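Side-chain contact in titin (Homo sapiens, PDB 2J8H), which spans half a muscle sarcomere as a giant elastic filament of tandem immunoglobulin-like domains and also carries a serine/threonine kinase domain: residues T137-G141 against Q142-D146. Numbering follows the deposited sequence.
Sequences TWQKG and QDLID
Lys140 N donates to Asp143 O (2.9 Å) and Ile145 N to Trp138 O (2.7 Å), so the chain folds back as a tight antiparallel hairpin, with a weak bond from Asp143 N to Lys140 O closing the turn. Glycine suits position 141, whose backbone angles (phi 60°, psi -124°) residues with a CB rarely adopt, in a turn resembling type II'. In place of the Trp138-Ile145 pair's second direct bond, a water accepts from Trp138 N and donates to Ile145 O.

Gln139 and Leu144 face each other as a non-hydrogen-bonded pair, their side chains crossing obliquely: CD2 of Leu144 lies 3.6 Å from CG of Gln139. With CG beside the backbone N (chi1 -52°), Gln139 lifts its amide off the sheet on the Leu144 side, NE2 turning toward the bend to meet Gly141 O at 3.2 Å. That carbonyl lies nearly in the amide plane and is approached almost end-on. Cutting this side chain back to an alanine would probably leave Gly141 O without this donor and Leu144 CD2 without its nearest side-chain neighbour across the hairpin.

On the other face, branched Ile145 sets CB 4.1 Å from Trp138 CB and extends CD1 over the backbone between Gln139 and Lys140. The indole of Trp138 leads away into the core between the sheets, against Ile126 and Leu162, its NE1 bonded to Thr160. Lys140 stretches to Ala173 O.

The hairpin edges an I-set immunoglobulin sandwich: backbone bonds set its register, apolar groups tie one face to the core, and the glutamine amide probably helps hold the bend.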
ATOM      1  N   THR A 137     -19.636 -11.855 -16.840  1.00 46.60           N
ATOM      2  CA  THR A 137     -21.040 -12.224 -17.013  1.00 46.93           C
ATOM      3  C   THR A 137     -21.946 -11.059 -16.713  1.00 46.70           C
ATOM      4  O   THR A 137     -21.621 -10.211 -15.898  1.00 46.51           O
ATOM      5  CB  THR A 137     -21.463 -13.403 -16.124  1.00 47.66           C
ATOM      6  OG1 THR A 137     -21.368 -13.022 -14.761  1.00 49.16           O
ATOM      7  CG2 THR A 137     -20.610 -14.620 -16.372  1.00 47.93           C
ATOM      8  N   TRP A 138     -23.092 -11.029 -17.379  1.00 47.15           N
ATOM      9  CA  TRP A 138     -24.123 -10.018 -17.142  1.00 47.55           C
ATOM     10  C   TRP A 138     -25.417 -10.713 -16.790  1.00 47.85           C
ATOM     11  O   TRP A 138     -25.728 -11.794 -17.318  1.00 47.07           O
ATOM     12  CB  TRP A 138     -24.374  -9.179 -18.398  1.00 47.01           C
ATOM     13  CG  TRP A 138     -23.380  -8.165 -18.716  1.00 45.90           C
ATOM     14  CD1 TRP A 138     -22.248  -8.320 -19.463  1.00 45.18           C
ATOM     15  CD2 TRP A 138     -23.428  -6.793 -18.340  1.00 44.75           C
ATOM     16  NE1 TRP A 138     -21.594  -7.126 -19.568  1.00 45.83           N
ATOM     17  CE2 TRP A 138     -22.307  -6.170 -18.891  1.00 45.27           C
ATOM     18  CE3 TRP A 138     -24.338  -6.024 -17.624  1.00 46.45           C
ATOM     19  CZ2 TRP A 138     -22.044  -4.822 -18.706  1.00 46.03           C
ATOM     20  CZ3 TRP A 138     -24.076  -4.694 -17.451  1.00 46.29           C
ATOM     21  CH2 TRP A 138     -22.947  -4.104 -17.987  1.00 45.22           C
ATOM     22  N   GLN A 139     -26.181 -10.087 -15.900  1.00 49.47           N
ATOM     23  CA  GLN A 139     -27.488 -10.583 -15.484  1.00 51.27           C
ATOM     24  C   GLN A 139     -28.459  -9.411 -15.383  1.00 51.79           C
ATOM     25  O   GLN A 139     -28.048  -8.298 -15.079  1.00 50.34           O
ATOM     26  CB  GLN A 139     -27.457 -11.167 -14.054  1.00 52.18           C
ATOM     27  CG  GLN A 139     -26.421 -12.203 -13.725  1.00 54.34           C
ATOM     28  CD  GLN A 139     -26.042 -12.198 -12.213  1.00 54.91           C
ATOM     29  OE1 GLN A 139     -24.861 -12.384 -11.854  1.00 57.20           O
ATOM     30  NE2 GLN A 139     -27.053 -11.976 -11.324  1.00 58.62           N
ATOM     31  N   LYS A 140     -29.747  -9.672 -15.590  1.00 52.51           N
ATOM     32  CA  LYS A 140     -30.787  -8.726 -15.184  1.00 53.81           C
ATOM     33  C   LYS A 140     -31.571  -9.411 -14.094  1.00 55.61           C
ATOM     34  O   LYS A 140     -32.232 -10.422 -14.333  1.00 54.64           O
ATOM     35  CB  LYS A 140     -31.721  -8.333 -16.318  1.00 53.19           C
ATOM     36  CG  LYS A 140     -32.619  -7.167 -15.951  1.00 52.62           C
ATOM     37  CD  LYS A 140     -33.634  -6.851 -17.034  1.00 52.41           C
ATOM     38  CE  LYS A 140     -34.424  -5.606 -16.663  1.00 51.45           C
ATOM     39  NZ  LYS A 140     -35.442  -5.245 -17.670  1.00 49.71           N
ATOM     40  N   GLY A 141     -31.478  -8.862 -12.889  1.00 58.12           N
ATOM     41  CA  GLY A 141     -31.998  -9.546 -11.720  1.00 59.67           C
ATOM     42  C   GLY A 141     -31.276 -10.882 -11.580  1.00 61.25           C
ATOM     43  O   GLY A 141     -30.022 -10.926 -11.514  1.00 62.27           O
ATOM     44  N   GLN A 142     -32.074 -11.948 -11.546  1.00 62.15           N
ATOM     45  CA  GLN A 142     -31.599 -13.311 -11.490  1.00 63.03           C
ATOM     46  C   GLN A 142     -31.862 -13.968 -12.841  1.00 63.36           C
ATOM     47  O   GLN A 142     -32.506 -15.027 -12.912  1.00 64.10           O
ATOM     48  CB  GLN A 142     -32.367 -14.116 -10.419  1.00 63.84           C
ATOM     49  CG  GLN A 142     -32.384 -13.567  -8.975  1.00 64.98           C
ATOM     50  CD  GLN A 142     -32.597 -14.691  -7.919  1.00 65.84           C
ATOM     51  OE1 GLN A 142     -32.579 -15.897  -8.244  1.00 69.05           O
ATOM     52  NE2 GLN A 142     -32.788 -14.291  -6.651  1.00 66.81           N
ATOM     53  N   ASP A 143     -31.412 -13.336 -13.917  1.00 62.97           N
ATOM     54  CA  ASP A 143     -31.443 -13.972 -15.236  1.00 62.31           C
ATOM     55  C   ASP A 143     -30.149 -13.656 -15.974  1.00 61.21           C
ATOM     56  O   ASP A 143     -29.866 -12.494 -16.242  1.00 60.46           O
ATOM     57  CB  ASP A 143     -32.635 -13.486 -16.055  1.00 62.84           C
ATOM     58  CG  ASP A 143     -33.924 -14.191 -15.685  1.00 65.14           C
ATOM     59  OD1 ASP A 143     -34.451 -13.939 -14.574  1.00 67.70           O
ATOM     60  OD2 ASP A 143     -34.410 -14.998 -16.517  1.00 67.63           O
ATOM     61  N   LEU A 144     -29.380 -14.690 -16.308  1.00 60.11           N
ATOM     62  CA  LEU A 144     -28.143 -14.497 -17.054  1.00 59.67           C
ATOM     63  C   LEU A 144     -28.437 -13.950 -18.437  1.00 58.61           C
ATOM     64  O   LEU A 144     -29.329 -14.420 -19.124  1.00 58.15           O
ATOM     65  CB  LEU A 144     -27.347 -15.795 -17.206  1.00 59.72           C
ATOM     66  CG  LEU A 144     -26.322 -16.134 -16.130  1.00 61.02           C
ATOM     67  CD1 LEU A 144     -25.566 -17.391 -16.579  1.00 61.87           C
ATOM     68  CD2 LEU A 144     -25.358 -14.957 -15.868  1.00 59.84           C
ATOM     69  N   ILE A 145     -27.669 -12.958 -18.842  1.00 57.85           N
ATOM     70  CA  ILE A 145     -27.795 -12.413 -20.168  1.00 58.08           C
ATOM     71  C   ILE A 145     -26.651 -12.924 -20.986  1.00 58.60           C
ATOM     72  O   ILE A 145     -25.476 -12.776 -20.638  1.00 58.33           O
ATOM     73  CB  ILE A 145     -27.703 -10.873 -20.197  1.00 57.84           C
ATOM     74  CG1 ILE A 145     -28.882 -10.243 -19.448  1.00 57.44           C
ATOM     75  CG2 ILE A 145     -27.604 -10.383 -21.657  1.00 57.87           C
ATOM     76  CD1 ILE A 145     -28.739  -8.737 -19.222  1.00 56.93           C
ATOM     77  N   ASP A 146     -26.981 -13.525 -22.098  1.00 59.15           N
ATOM     78  CA  ASP A 146     -26.025 -13.534 -23.164  1.00 59.87           C
ATOM     79  C   ASP A 146     -26.636 -12.806 -24.375  1.00 59.74           C
ATOM     80  O   ASP A 146     -27.790 -12.303 -24.350  1.00 60.11           O
ATOM     81  CB  ASP A 146     -25.559 -14.962 -23.483  1.00 61.04           C
ATOM     82  CG  ASP A 146     -26.691 -15.893 -23.836  1.00 63.22           C
ATOM     83  OD1 ASP A 146     -27.842 -15.442 -24.072  1.00 67.90           O
ATOM     84  OD2 ASP A 146     -26.417 -17.105 -23.873  1.00 67.24           O
TER
HETATM   85  O   HOH W   1     -23.239 -12.883 -19.566  1.00 41.40           O